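Local coordinates for protein extracellular ligand-binding receptor (Desulfohalobium retbaense DSM 5692, PDB 5ERE) that binds the branched keto acid 2-oxo-4-methylpentanoate (ketoleucine) in a module of the leucine-binding protein family and probably acts as a sensory receptor for it, at residues Q114-L119 / D148-Q153; A121-F126 / A181-S186; E189-A194 / L218-F223; P252-V257 / G291-V296; P307-K312 / F318-F323. All blocks are in the same frame, centred on the assembly; numbering follows the deposited sequence.

Contact 1. Residues Q114-L119 / D148-Q153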
# COMPACT_ATOMS: atom_id res chain seq x y z
N GLN A 114 -3.40 5.11 -3.92
CA GLN A 114 -3.06 3.84 -3.30
C GLN A 114 -1.88 3.23 -4.03
O GLN A 114 -0.96 2.78 -3.39
CB GLN A 114 -4.25 2.86 -3.31
N GLU A 115 -1.93 3.21 -5.35
CA GLU A 115 -0.91 2.55 -6.14
C GLU A 115 0.42 3.30 -5.99
O GLU A 115 1.50 2.69 -5.91
CB GLU A 115 -1.31 2.46 -7.63
CG GLU A 115 -0.27 1.69 -8.46
CD GLU A 115 -0.63 1.50 -9.93
OE1 GLU A 115 -1.62 2.10 -10.38
OE2 GLU A 115 0.08 0.75 -10.63
N GLN A 116 0.34 4.63 -5.92
CA GLN A 116 1.53 5.50 -5.71
C GLN A 116 2.24 5.23 -4.37
O GLN A 116 3.48 5.14 -4.32
CB GLN A 116 1.11 6.97 -5.80
CG GLN A 116 2.29 7.91 -5.97
CD GLN A 116 3.01 8.19 -4.67
OE1 GLN A 116 2.38 8.38 -3.62
NE2 GLN A 116 4.35 8.19 -4.72
N GLU A 117 1.46 5.06 -3.30
CA GLU A 117 1.98 4.69 -1.98
C GLU A 117 2.80 3.40 -2.02
O GLU A 117 3.82 3.26 -1.34
CB GLU A 117 0.84 4.50 -0.98
CG GLU A 117 0.61 5.66 -0.02
CD GLU A 117 -0.82 5.76 0.46
OE1 GLU A 117 -1.42 4.72 0.90
OE2 GLU A 117 -1.36 6.88 0.38
N GLN A 118 2.35 2.44 -2.82
CA GLN A 118 3.08 1.18 -2.92
C GLN A 118 4.35 1.35 -3.78
O GLN A 118 5.42 0.89 -3.41
CB GLN A 118 2.17 0.10 -3.49
CG GLN A 118 0.97 -0.19 -2.54
CD GLN A 118 0.17 -1.41 -2.92
OE1 GLN A 118 -1.00 -1.32 -3.35
NE2 GLN A 118 0.78 -2.59 -2.76
N LEU A 119 4.21 1.99 -4.95
CA LEU A 119 5.33 2.19 -5.84
C LEU A 119 6.47 2.97 -5.13
O LEU A 119 7.64 2.71 -5.38
CB LEU A 119 4.87 2.94 -7.11
CG LEU A 119 5.90 3.24 -8.21
CD1 LEU A 119 6.38 1.98 -8.89
CD2 LEU A 119 5.30 4.17 -9.25
N ASP A 148 4.83 15.39 -5.16
CA ASP A 148 4.54 15.67 -3.76
C ASP A 148 5.31 14.75 -2.83
O ASP A 148 5.71 15.13 -1.73
CB ASP A 148 3.05 15.54 -3.48
CG ASP A 148 2.24 16.67 -4.09
OD1 ASP A 148 2.78 17.39 -4.96
OD2 ASP A 148 1.07 16.83 -3.70
N ARG A 149 5.53 13.53 -3.29
CA ARG A 149 6.14 12.50 -2.46
C ARG A 149 7.63 12.63 -2.49
O ARG A 149 8.30 12.41 -1.48
CB ARG A 149 5.72 11.10 -2.94
CG ARG A 149 6.48 9.95 -2.28
CD ARG A 149 6.27 9.95 -0.80
NE ARG A 149 6.95 8.84 -0.13
CZ ARG A 149 8.24 8.82 0.18
NH1 ARG A 149 8.76 7.76 0.80
NH2 ARG A 149 9.01 9.86 -0.12
N PHE A 150 8.15 12.98 -3.66
CA PHE A 150 9.58 13.03 -3.91
C PHE A 150 10.06 14.40 -4.46
O PHE A 150 10.64 14.47 -5.55
CB PHE A 150 9.93 11.92 -4.89
CG PHE A 150 9.73 10.54 -4.35
CD1 PHE A 150 10.55 10.04 -3.35
CD2 PHE A 150 8.75 9.70 -4.88
CE1 PHE A 150 10.39 8.74 -2.86
CE2 PHE A 150 8.58 8.40 -4.41
CZ PHE A 150 9.40 7.92 -3.40
N PRO A 151 9.83 15.48 -3.69
CA PRO A 151 10.27 16.83 -4.10
C PRO A 151 11.70 16.90 -4.60
O PRO A 151 11.96 17.48 -5.65
CB PRO A 151 10.13 17.64 -2.82
CG PRO A 151 9.11 16.95 -2.05
CD PRO A 151 9.29 15.49 -2.32
N LYS A 152 12.62 16.31 -3.84
CA LYS A 152 14.04 16.45 -4.12
C LYS A 152 14.46 15.53 -5.25
O LYS A 152 15.27 15.91 -6.08
CB LYS A 152 14.87 16.17 -2.87
N GLN A 153 13.91 14.33 -5.28
CA GLN A 153 14.39 13.30 -6.18
C GLN A 153 13.86 13.45 -7.62
O GLN A 153 14.49 12.95 -8.56
CB GLN A 153 14.04 11.91 -5.64
CG GLN A 153 14.76 11.51 -4.35
CD GLN A 153 14.26 12.25 -3.12
OE1 GLN A 153 13.19 12.87 -3.11
NE2 GLN A 153 15.06 12.18 -2.05
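Gln-116, on helix 112-123, reaches across to Arg-149 and Phe-150 at the end of helix 137-149, where two helices of an alpha/beta lobe of the periplasmic binding protein fold meet. The contact is small and rests on van der Waals touching. The amide nitrogen NE2 of Gln-116 lies 3.7 Å from Arg-149 CB and equally far from its CG, and 4.2 Å from CE2 of Phe-150, approaching that ring obliquely. Two torsions bring it there: CG of Gln-116 stands anti to the backbone N (chi1 -165°), and the chain then bends at chi2 to carry the amide toward the neighbouring helix. Glutamine, long and flexible, can span the gap, but at a price, because NE2 is buried with no hydrogen-bonding partner in the model. Met-145 and Trp-142, a turn or two earlier on helix 137-149, touch the same side chain.

On the other side, Arg-149 and Phe-150 pack on each other. Phe-150 is the first residue to leave helical backbone angles, and Arg-149 folds back so that its CG and guanidinium lie over the ring. The guanidinium and the Gln-116 amide have planes 76° apart, and the amide meets the aliphatic part of Arg-149, not its guanidinium. The phenyl ring also leans on Ala-120 and Leu-123 of helix 112-123, which extends the apolar part of the interface. CG of Arg-149 sits 3.3 Å above one face of the Phe-150 ring, toward its rim, while CZ of Phe-150 lies under the centre of the guanidinium.

Contact 2. Residues A121-F126 / A181-S186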
# COMPACT_ATOMS: atom_id res chain seq x y z
N ALA A 121 7.66 2.57 -2.30
CA ALA A 121 8.57 1.72 -1.52
C ALA A 121 9.78 1.35 -2.33
O ALA A 121 10.84 1.08 -1.78
CB ALA A 121 7.87 0.44 -1.03
N TYR A 122 9.60 1.26 -3.65
CA TYR A 122 10.69 0.95 -4.56
C TYR A 122 11.47 2.23 -4.90
O TYR A 122 12.70 2.24 -4.84
CB TYR A 122 10.14 0.32 -5.83
CG TYR A 122 11.18 -0.09 -6.84
CD1 TYR A 122 12.05 -1.14 -6.57
CD2 TYR A 122 11.27 0.54 -8.08
CE1 TYR A 122 13.01 -1.54 -7.48
CE2 TYR A 122 12.24 0.16 -9.00
CZ TYR A 122 13.10 -0.89 -8.69
OH TYR A 122 14.07 -1.31 -9.58
N LEU A 123 10.74 3.29 -5.23
CA LEU A 123 11.32 4.51 -5.80
C LEU A 123 12.18 5.27 -4.79
O LEU A 123 12.99 6.13 -5.16
CB LEU A 123 10.22 5.47 -6.32
CG LEU A 123 9.54 5.14 -7.65
CD1 LEU A 123 8.56 6.23 -8.09
CD2 LEU A 123 10.57 4.88 -8.72
N THR A 124 12.01 4.96 -3.51
CA THR A 124 12.66 5.72 -2.47
C THR A 124 14.19 5.46 -2.45
O THR A 124 14.93 6.26 -1.92
CB THR A 124 11.99 5.42 -1.08
OG1 THR A 124 12.37 6.41 -0.12
CG2 THR A 124 12.32 4.02 -0.57
N ASP A 125 14.65 4.39 -3.10
CA ASP A 125 16.09 4.09 -3.18
C ASP A 125 16.75 4.67 -4.43
O ASP A 125 17.84 4.24 -4.83
CB ASP A 125 16.30 2.59 -3.13
CG ASP A 125 15.84 1.98 -1.82
OD1 ASP A 125 15.97 2.67 -0.79
OD2 ASP A 125 15.35 0.83 -1.84
N PHE A 126 16.08 5.64 -5.05
CA PHE A 126 16.59 6.33 -6.23
C PHE A 126 16.61 7.82 -5.95
O PHE A 126 15.57 8.41 -5.63
CB PHE A 126 15.73 6.04 -7.46
CG PHE A 126 15.71 4.59 -7.86
CD1 PHE A 126 14.81 3.69 -7.28
CD2 PHE A 126 16.59 4.13 -8.82
CE1 PHE A 126 14.81 2.38 -7.67
CE2 PHE A 126 16.58 2.81 -9.21
CZ PHE A 126 15.68 1.93 -8.63
N ALA A 181 16.07 6.57 -12.15
CA ALA A 181 14.92 5.78 -12.55
C ALA A 181 14.02 6.62 -13.44
O ALA A 181 13.78 7.80 -13.17
CB ALA A 181 14.17 5.27 -11.32
N LEU A 182 13.57 6.01 -14.53
CA LEU A 182 12.60 6.63 -15.42
C LEU A 182 11.22 5.99 -15.26
O LEU A 182 11.02 4.86 -15.70
CB LEU A 182 13.04 6.51 -16.88
CG LEU A 182 12.10 7.08 -17.96
CD1 LEU A 182 11.70 8.52 -17.68
CD2 LEU A 182 12.74 6.96 -19.35
N VAL A 183 10.29 6.73 -14.67
CA VAL A 183 8.92 6.31 -14.50
C VAL A 183 8.03 6.64 -15.69
O VAL A 183 7.79 7.81 -16.00
CB VAL A 183 8.33 6.95 -13.24
CG1 VAL A 183 6.76 6.82 -13.20
CG2 VAL A 183 8.97 6.32 -12.03
N LEU A 184 7.51 5.60 -16.33
CA LEU A 184 6.61 5.76 -17.46
C LEU A 184 5.14 5.61 -17.09
O LEU A 184 4.70 4.50 -16.77
CB LEU A 184 6.97 4.75 -18.51
CG LEU A 184 8.46 4.81 -18.86
CD1 LEU A 184 8.73 3.71 -19.81
CD2 LEU A 184 8.87 6.18 -19.46
N ILE A 185 4.35 6.68 -17.14
CA ILE A 185 2.91 6.53 -16.94
C ILE A 185 2.32 6.24 -18.34
O ILE A 185 1.87 7.11 -19.07
CB ILE A 185 2.25 7.76 -16.26
CG1 ILE A 185 3.03 8.18 -15.01
CG2 ILE A 185 0.82 7.42 -15.87
CD1 ILE A 185 3.35 7.04 -14.01
N SER A 186 2.36 4.95 -18.66
CA SER A 186 2.15 4.43 -19.99
C SER A 186 1.44 3.08 -19.95
O SER A 186 1.62 2.27 -19.03
CB SER A 186 3.49 4.24 -20.73
OG SER A 186 4.36 5.33 -20.59
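Phe-126 and Ala-181 are the residues whose CA atoms come nearest, 6.6 Å apart, where the chain leaving helix 112-123 meets the start of strand 181-185. A type I beta turn from Leu-123 to Phe-126, closed by Phe-126 N bonding to Leu-123 O at 3.1 Å, swings the phenylalanine back onto the strand.

Its ring then receives the methyl of Ala-181 over one face: CB lies 4.0 Å from the ring centroid and 24° off the normal, a CH-pi contact. Alanine suits this place, since its short methyl lets the ring come down close to the strand. The same ring also meets Tyr-122, with Phe-126 CE1 3.6 Å above the tyrosine ring plane.

Two residues along the strand, Val-183 is met by Leu-123, with CD2 of the leucine 3.9 Å from CG2 of the valine and CD1 scarcely farther. CG of Leu-123 is anti to the carbonyl carbon (chi1 -76°), which sends both methyls toward the sheet. Branched aliphatic groups fill this side well, and Leu-146 of helix 137-149 touches both residues. A helix end laid by its apolar residues on an inner parallel strand, here between 129-134 and 205-208, is typical of the alpha/beta lobes of periplasmic binding proteins.

Contact 3. Residues E189-A194 / L218-F223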
# COMPACT_ATOMS: atom_id res chain seq x y z
N GLU A 189 2.34 1.53 -25.15
CA GLU A 189 3.22 2.41 -25.93
C GLU A 189 4.60 2.52 -25.25
O GLU A 189 5.56 3.02 -25.83
CB GLU A 189 2.60 3.82 -26.13
CG GLU A 189 2.52 4.70 -24.87
CD GLU A 189 1.25 4.45 -24.04
OE1 GLU A 189 0.58 3.46 -24.32
OE2 GLU A 189 0.92 5.27 -23.15
N ALA A 190 4.67 2.05 -24.01
CA ALA A 190 5.92 1.99 -23.28
C ALA A 190 6.99 1.17 -23.98
O ALA A 190 8.15 1.39 -23.73
CB ALA A 190 5.70 1.44 -21.88
N ALA A 191 6.62 0.21 -24.83
CA ALA A 191 7.64 -0.56 -25.55
C ALA A 191 8.42 0.31 -26.55
O ALA A 191 9.60 0.09 -26.80
CB ALA A 191 7.01 -1.74 -26.26
N THR A 192 7.75 1.30 -27.12
CA THR A 192 8.38 2.26 -28.02
C THR A 192 9.19 3.30 -27.24
O THR A 192 10.33 3.65 -27.61
CB THR A 192 7.34 2.96 -28.89
OG1 THR A 192 6.77 1.99 -29.78
CG2 THR A 192 7.95 4.11 -29.73
N ILE A 193 8.59 3.80 -26.17
CA ILE A 193 9.29 4.73 -25.29
C ILE A 193 10.60 4.09 -24.82
O ILE A 193 11.65 4.70 -24.93
CB ILE A 193 8.41 5.15 -24.09
CG1 ILE A 193 7.19 5.93 -24.59
CG2 ILE A 193 9.17 6.05 -23.14
CD1 ILE A 193 6.08 6.17 -23.50
N ALA A 194 10.52 2.86 -24.32
CA ALA A 194 11.70 2.11 -23.87
C ALA A 194 12.79 2.02 -24.95
O ALA A 194 13.97 2.21 -24.65
CB ALA A 194 11.30 0.71 -23.45
N LEU A 218 6.16 -6.90 -23.40
CA LEU A 218 6.92 -8.15 -23.25
C LEU A 218 7.73 -8.52 -24.51
O LEU A 218 8.86 -9.00 -24.42
CB LEU A 218 5.96 -9.28 -22.90
CG LEU A 218 6.52 -10.69 -22.87
CD1 LEU A 218 7.70 -10.80 -21.96
CD2 LEU A 218 5.41 -11.61 -22.40
N ALA A 219 7.14 -8.29 -25.68
CA ALA A 219 7.77 -8.59 -26.95
C ALA A 219 9.05 -7.78 -27.14
O ALA A 219 9.98 -8.23 -27.81
CB ALA A 219 6.80 -8.29 -28.08
N ALA A 220 9.06 -6.59 -26.55
CA ALA A 220 10.16 -5.66 -26.63
C ALA A 220 11.13 -5.82 -25.46
O ALA A 220 11.79 -4.85 -25.07
CB ALA A 220 9.64 -4.24 -26.69
N SER A 221 11.25 -7.04 -24.94
CA SER A 221 12.13 -7.31 -23.80
C SER A 221 13.60 -6.97 -24.08
O SER A 221 14.40 -6.82 -23.15
CB SER A 221 12.03 -8.77 -23.36
OG SER A 221 12.10 -9.64 -24.47
N ALA A 222 13.95 -6.84 -25.35
CA ALA A 222 15.29 -6.41 -25.70
C ALA A 222 15.55 -5.06 -25.05
O ALA A 222 16.67 -4.76 -24.64
CB ALA A 222 15.46 -6.33 -27.23
N PHE A 223 14.49 -4.26 -24.92
CA PHE A 223 14.62 -2.93 -24.33
C PHE A 223 13.96 -2.80 -22.94
O PHE A 223 14.41 -1.99 -22.12
CB PHE A 223 14.02 -1.89 -25.28
CG PHE A 223 14.62 -1.92 -26.66
CD1 PHE A 223 15.84 -1.30 -26.91
CD2 PHE A 223 13.99 -2.58 -27.69
CE1 PHE A 223 16.39 -1.32 -28.20
CE2 PHE A 223 14.54 -2.62 -28.97
CZ PHE A 223 15.74 -1.99 -29.22
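Ala-191 and Ala-220 join two consecutive crossover segments of the parallel sheet: helix 190-199 links strands 181-185 and 205-208, and the broken helix 215-219 and 221-224 links 205-208 to 228-232. Their methyls meet directly, CB to CB at 3.7 Å, with the CA atoms 5.8 Å apart. One turn on, Ala-194 and Phe-223 repeat the same backbone spacing. Here CB of the phenylalanine lies 4.1 Å from the carbonyl carbon of Ala-194, and the two CB atoms are 4.2 Å apart.

The phenyl ring itself takes little part. With CG anti to the carbonyl carbon (chi1 -56°), the ring is led away from Ala-194 and rests instead on Lys-195 and Arg-198, farther along helix 190-199, whose long chains can lie against it. Ala-220 is the point where one helix ends and the next begins: it has left helical angles and serves as N-cap position of 221-224. Phe-223 N bonds to its carbonyl O at 2.8 Å, and a weak bond ties Ser-221 OG to Leu-218 O.

Small side chains set the distance: three alanines and a CB let the two backbones come close, and the join, made by methyl and methylene groups without a hydrogen bond between the segments, depends on shape.

Contact 4. Residues P252-V257 / G291-V296. With COI (2-oxo-4-methylpentanoic acid), chain B.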
# COMPACT_ATOMS: atom_id res chain seq x y z
N PRO A 252 -5.86 -12.53 -21.23
CA PRO A 252 -6.38 -11.20 -20.92
C PRO A 252 -5.54 -10.52 -19.87
O PRO A 252 -5.14 -11.19 -18.92
CB PRO A 252 -7.78 -11.51 -20.38
CG PRO A 252 -7.63 -12.87 -19.73
CD PRO A 252 -6.52 -13.59 -20.44
N GLY A 253 -5.27 -9.23 -20.02
CA GLY A 253 -4.62 -8.49 -18.96
C GLY A 253 -5.62 -7.89 -17.98
O GLY A 253 -6.76 -8.32 -17.90
N PHE A 254 -5.17 -6.88 -17.24
CA PHE A 254 -5.96 -6.30 -16.16
C PHE A 254 -7.33 -5.88 -16.61
O PHE A 254 -8.34 -6.07 -15.89
CB PHE A 254 -5.27 -5.06 -15.55
CG PHE A 254 -6.20 -4.23 -14.75
CD1 PHE A 254 -6.53 -4.62 -13.47
CD2 PHE A 254 -6.81 -3.13 -15.31
CE1 PHE A 254 -7.45 -3.90 -12.73
CE2 PHE A 254 -7.74 -2.41 -14.58
CZ PHE A 254 -8.06 -2.80 -13.29
N PHE A 255 -7.39 -5.25 -17.77
CA PHE A 255 -8.64 -4.62 -18.16
C PHE A 255 -9.72 -5.64 -18.50
O PHE A 255 -10.86 -5.42 -18.17
CB PHE A 255 -8.41 -3.70 -19.33
CG PHE A 255 -7.42 -2.61 -19.03
CD1 PHE A 255 -7.85 -1.42 -18.47
CD2 PHE A 255 -6.06 -2.80 -19.28
CE1 PHE A 255 -6.94 -0.39 -18.17
CE2 PHE A 255 -5.13 -1.77 -18.98
CZ PHE A 255 -5.59 -0.57 -18.42
N GLY A 256 -9.34 -6.71 -19.19
CA GLY A 256 -10.24 -7.84 -19.39
C GLY A 256 -10.74 -8.43 -18.08
O GLY A 256 -11.94 -8.65 -17.90
N VAL A 257 -9.82 -8.69 -17.16
CA VAL A 257 -10.15 -9.31 -15.87
C VAL A 257 -11.14 -8.42 -15.12
O VAL A 257 -12.17 -8.89 -14.59
CB VAL A 257 -8.88 -9.53 -15.01
CG1 VAL A 257 -9.23 -9.93 -13.55
CG2 VAL A 257 -7.97 -10.54 -15.66
N GLY A 291 -13.81 -12.86 -7.28
CA GLY A 291 -13.98 -13.03 -8.70
C GLY A 291 -12.61 -13.07 -9.35
O GLY A 291 -11.62 -13.39 -8.71
N ALA A 292 -12.56 -12.73 -10.62
CA ALA A 292 -11.34 -12.88 -11.38
C ALA A 292 -10.25 -11.96 -10.88
O ALA A 292 -9.05 -12.32 -10.95
CB ALA A 292 -11.61 -12.66 -12.86
N LEU A 293 -10.64 -10.80 -10.31
CA LEU A 293 -9.67 -9.85 -9.74
C LEU A 293 -9.26 -10.25 -8.35
O LEU A 293 -8.55 -9.50 -7.68
CB LEU A 293 -10.26 -8.45 -9.63
CG LEU A 293 -10.45 -7.57 -10.84
CD1 LEU A 293 -11.42 -6.39 -10.45
CD2 LEU A 293 -9.08 -7.04 -11.25
N GLY A 294 -9.78 -11.36 -7.86
CA GLY A 294 -9.51 -11.77 -6.50
C GLY A 294 -10.58 -11.21 -5.58
O GLY A 294 -11.69 -10.96 -6.02
N LYS A 295 -10.23 -11.04 -4.32
CA LYS A 295 -11.14 -10.46 -3.33
C LYS A 295 -11.13 -8.94 -3.47
O LYS A 295 -10.09 -8.30 -3.28
CB LYS A 295 -10.72 -10.88 -1.93
CG LYS A 295 -11.66 -10.36 -0.85
CD LYS A 295 -11.24 -10.86 0.52
CE LYS A 295 -12.00 -10.13 1.60
NZ LYS A 295 -11.22 -10.19 2.85
N VAL A 296 -12.29 -8.40 -3.85
CA VAL A 296 -12.50 -6.98 -4.08
C VAL A 296 -13.45 -6.44 -3.02
O VAL A 296 -14.52 -6.99 -2.83
CB VAL A 296 -13.10 -6.69 -5.49
CG1 VAL A 296 -13.42 -5.14 -5.63
CG2 VAL A 296 -12.16 -7.19 -6.62
C1 COI B . -6.63 4.71 -16.38
O1 COI B . -7.10 5.82 -16.74
O2 COI B . -6.47 4.41 -15.17
C2 COI B . -6.31 3.71 -17.44
O3 COI B . -5.82 2.64 -17.14
C3 COI B . -6.67 4.11 -18.85
C4 COI B . -6.13 3.12 -19.82
C5 COI B . -6.99 3.20 -21.07
C6 COI B . -4.68 3.52 -20.04
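Val-257, in the first turn of helix 254-271, fits its CG1 methyl against the turn formed by Ala-292 and Leu-293. That methyl lies 3.5 Å from the carbonyl carbon of Ala-292, 3.7 Å from the alanine CB and 3.7 Å from Leu-293 CD2. CG1 stands anti to the backbone N (chi1 169°), which aims it at the turn; the beta-branched valine presents a methyl close to its own backbone, which suits so near an approach. Leu-293 CD2 is shared: it also lies 3.8 Å from CE1 of Phe-254, oblique to that ring.

The next shell fixes both partners. Gly-291 to Gly-294 form a type I beta turn, closed by reciprocal backbone bonds between the two glycines; Gly-294, lacking a side chain, takes the positive phi of 92° that ends it. The amides of Ala-292 and Leu-293 are each held by an oxygen of Asp-261, one turn further along the helix. At the helix start Gly-253 occupies the N-cap position, and Glu-20 accepts bonds from the amides of Gly-253 and Gly-256.

The same Phe-254 also supports the ligand side: its CD2 sits 3.7 Å above the centre of the Phe-255 ring. That ring turns its edge to the bound keto acid, with CE1 3.4 Å from O3 of the 2-oxo-4-methylpentanoate, while Ser-72, Ala-95 and Arg-210 are hydrogen-bonded to the ligand. Apolar packing of a helix start against a hairpin turn thus backs one wall of the interlobe ligand pocket characteristic of periplasmic binding proteins.

Contact 5. Residues P307-K312 / F318-F323. With EDO (1,2-ethanediol), chain H.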
# COMPACT_ATOMS: atom_id res chain seq x y z
N PRO A 307 -5.36 -5.93 -3.24
CA PRO A 307 -3.91 -5.73 -3.11
C PRO A 307 -3.14 -5.69 -4.45
O PRO A 307 -3.60 -6.21 -5.47
CB PRO A 307 -3.47 -6.92 -2.25
CG PRO A 307 -4.57 -7.98 -2.46
CD PRO A 307 -5.82 -7.21 -2.64
N TYR A 308 -1.99 -5.01 -4.41
CA TYR A 308 -1.04 -4.89 -5.51
C TYR A 308 0.30 -5.49 -5.09
O TYR A 308 0.64 -5.57 -3.88
CB TYR A 308 -0.80 -3.40 -5.93
CG TYR A 308 -1.81 -2.79 -6.88
CD1 TYR A 308 -3.17 -2.94 -6.68
CD2 TYR A 308 -1.40 -2.05 -7.95
CE1 TYR A 308 -4.09 -2.37 -7.54
CE2 TYR A 308 -2.29 -1.48 -8.82
CZ TYR A 308 -3.66 -1.66 -8.60
OH TYR A 308 -4.57 -1.12 -9.44
N ILE A 309 1.08 -5.87 -6.10
CA ILE A 309 2.43 -6.34 -5.90
C ILE A 309 3.36 -5.66 -6.90
O ILE A 309 2.92 -5.03 -7.87
CB ILE A 309 2.60 -7.84 -6.09
CG1 ILE A 309 1.96 -8.28 -7.42
CG2 ILE A 309 2.00 -8.55 -4.93
CD1 ILE A 309 2.43 -9.63 -7.95
N PHE A 310 4.64 -5.83 -6.65
CA PHE A 310 5.64 -5.54 -7.66
C PHE A 310 5.85 -6.68 -8.63
O PHE A 310 5.92 -7.86 -8.24
CB PHE A 310 6.95 -5.18 -6.99
CG PHE A 310 6.94 -3.82 -6.41
CD1 PHE A 310 7.11 -2.72 -7.22
CD2 PHE A 310 6.75 -3.63 -5.05
CE1 PHE A 310 7.09 -1.43 -6.69
CE2 PHE A 310 6.74 -2.35 -4.51
CZ PHE A 310 6.90 -1.25 -5.34
N LYS A 311 5.87 -6.31 -9.91
CA LYS A 311 6.17 -7.22 -10.98
C LYS A 311 7.32 -6.68 -11.81
O LYS A 311 7.71 -5.52 -11.68
CB LYS A 311 4.93 -7.43 -11.85
CG LYS A 311 3.87 -8.18 -11.10
CD LYS A 311 2.70 -8.56 -11.97
CE LYS A 311 2.90 -9.90 -12.71
NZ LYS A 311 1.70 -10.16 -13.55
N LYS A 312 7.90 -7.54 -12.63
CA LYS A 312 8.93 -7.07 -13.53
C LYS A 312 8.89 -7.80 -14.85
O LYS A 312 8.41 -8.92 -14.96
CB LYS A 312 10.30 -7.21 -12.89
CG LYS A 312 10.84 -8.61 -12.87
CD LYS A 312 12.11 -8.67 -12.04
CE LYS A 312 13.27 -7.81 -12.56
NZ LYS A 312 14.07 -7.28 -11.41
N PHE A 318 6.21 -11.74 -17.83
CA PHE A 318 5.88 -10.90 -16.68
C PHE A 318 5.94 -11.74 -15.43
O PHE A 318 5.27 -12.76 -15.34
CB PHE A 318 4.49 -10.29 -16.82
CG PHE A 318 4.34 -9.40 -18.00
CD1 PHE A 318 4.99 -8.17 -18.05
CD2 PHE A 318 3.54 -9.77 -19.05
CE1 PHE A 318 4.81 -7.34 -19.10
CE2 PHE A 318 3.38 -8.94 -20.12
CZ PHE A 318 4.01 -7.72 -20.15
N ARG A 319 6.71 -11.29 -14.44
CA ARG A 319 6.94 -12.06 -13.22
C ARG A 319 6.68 -11.26 -11.95
O ARG A 319 6.82 -10.04 -11.93
CB ARG A 319 8.39 -12.56 -13.17
CG ARG A 319 8.76 -13.53 -14.25
CD ARG A 319 8.19 -14.91 -13.98
NE ARG A 319 8.54 -15.83 -15.05
CZ ARG A 319 7.79 -16.05 -16.14
NH1 ARG A 319 8.21 -16.92 -17.06
NH2 ARG A 319 6.64 -15.42 -16.31
N VAL A 320 6.36 -11.97 -10.88
CA VAL A 320 6.32 -11.36 -9.57
C VAL A 320 7.75 -10.99 -9.17
O VAL A 320 8.67 -11.80 -9.31
CB VAL A 320 5.70 -12.29 -8.52
CG1 VAL A 320 5.80 -11.69 -7.11
CG2 VAL A 320 4.26 -12.57 -8.85
N ALA A 321 7.94 -9.77 -8.70
CA ALA A 321 9.29 -9.33 -8.35
C ALA A 321 9.69 -9.97 -7.04
O ALA A 321 9.14 -9.65 -5.99
CB ALA A 321 9.37 -7.82 -8.26
N GLU A 322 10.69 -10.85 -7.09
CA GLU A 322 11.16 -11.55 -5.89
C GLU A 322 11.69 -10.56 -4.84
O GLU A 322 11.59 -10.82 -3.64
CB GLU A 322 12.25 -12.57 -6.27
N PHE A 323 12.22 -9.42 -5.29
CA PHE A 323 12.90 -8.50 -4.39
C PHE A 323 11.99 -7.86 -3.34
O PHE A 323 12.45 -7.48 -2.27
CB PHE A 323 13.60 -7.40 -5.19
CG PHE A 323 12.69 -6.38 -5.81
CD1 PHE A 323 12.12 -5.37 -5.05
CD2 PHE A 323 12.47 -6.38 -7.18
CE1 PHE A 323 11.31 -4.42 -5.64
CE2 PHE A 323 11.66 -5.43 -7.76
CZ PHE A 323 11.08 -4.45 -6.99
C1 EDO H . 12.95 -10.11 -9.43
O1 EDO H . 13.44 -9.82 -8.12
C2 EDO H . 12.81 -11.60 -9.70
O2 EDO H . 12.33 -11.78 -11.04
O HOH W 1 2.49 -12.59 -14.95
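Ile-309 and Val-320 cross at about a right angle on the beta hairpin made by strands 304-314 and 317-320, CD1 of the isoleucine 3.6 Å from CG2 of the valine. The isoleucine CG1 lies between backbone N and carbonyl carbon (chi1 50°), which brings CD1 against Val-320. Phe-310 instead packs its CB on the methyl of Ala-321, 3.8 Å away, and its ring meets that of Phe-323 obliquely, centroids 5.8 Å apart and planes at 42°. The short alanine lets Phe-310 come close; Met-327 of helix 324-357 and Leu-119 of helix 112-123 touch Phe-310, while Tyr-122 meets Phe-323.

The strand pairing sets these directions. Lys-311 and Val-320 form a non-hydrogen-bonded pair whose side chains diverge; Lys-312 and Arg-319 are the hydrogen-bonded pair, their side chains on one face. Arg-319 N gives a bond of 3.0 Å to Lys-312 O, and Lys-312 N one of 2.8 Å to Arg-319 O, while Ala-321 N hydrogen-bonds to Phe-310 O at 2.8 Å.

Polar ends are steered elsewhere. NZ of Lys-311 bonds to Gln-213 and, at 2.9 Å, to a water that also donates to Phe-318 O; NH2 of Arg-319 bonds to the same carbonyl. Phe-323 N makes a weak hydrogen bond to O1 of an ethanediol, probably from the crystallisation liquor. Two acceptors thus hold the buried lysine amine, and the hairpin combines three backbone hydrogen bonds with apolar packing toward the helices.

In the fold
From the N terminus, helix 112-123 opens contacts 1 and 2. Contact 1 closes at 148-153 and contact 2 at 181-186, so the two cross, and they touch through Phe-150 and Leu-123. Contact 3 follows in series, joining helix 190-199 to helices 215-219 and 221-224 on the same sheet; Ile-193 packs on Leu-184 of contact 2. Contact 4 comes next, bringing helix 254-271 onto the turn at 291-294; its Phe-255 belongs to the ligand pocket. Contact 5 ends the series with a short hairpin, whose first strand pairs with 228-232. It reaches back to helix 112-123 through Gln-118 and Tyr-308, and its second strand leads into the long helix 324-357, toward the Cache-type sensor region.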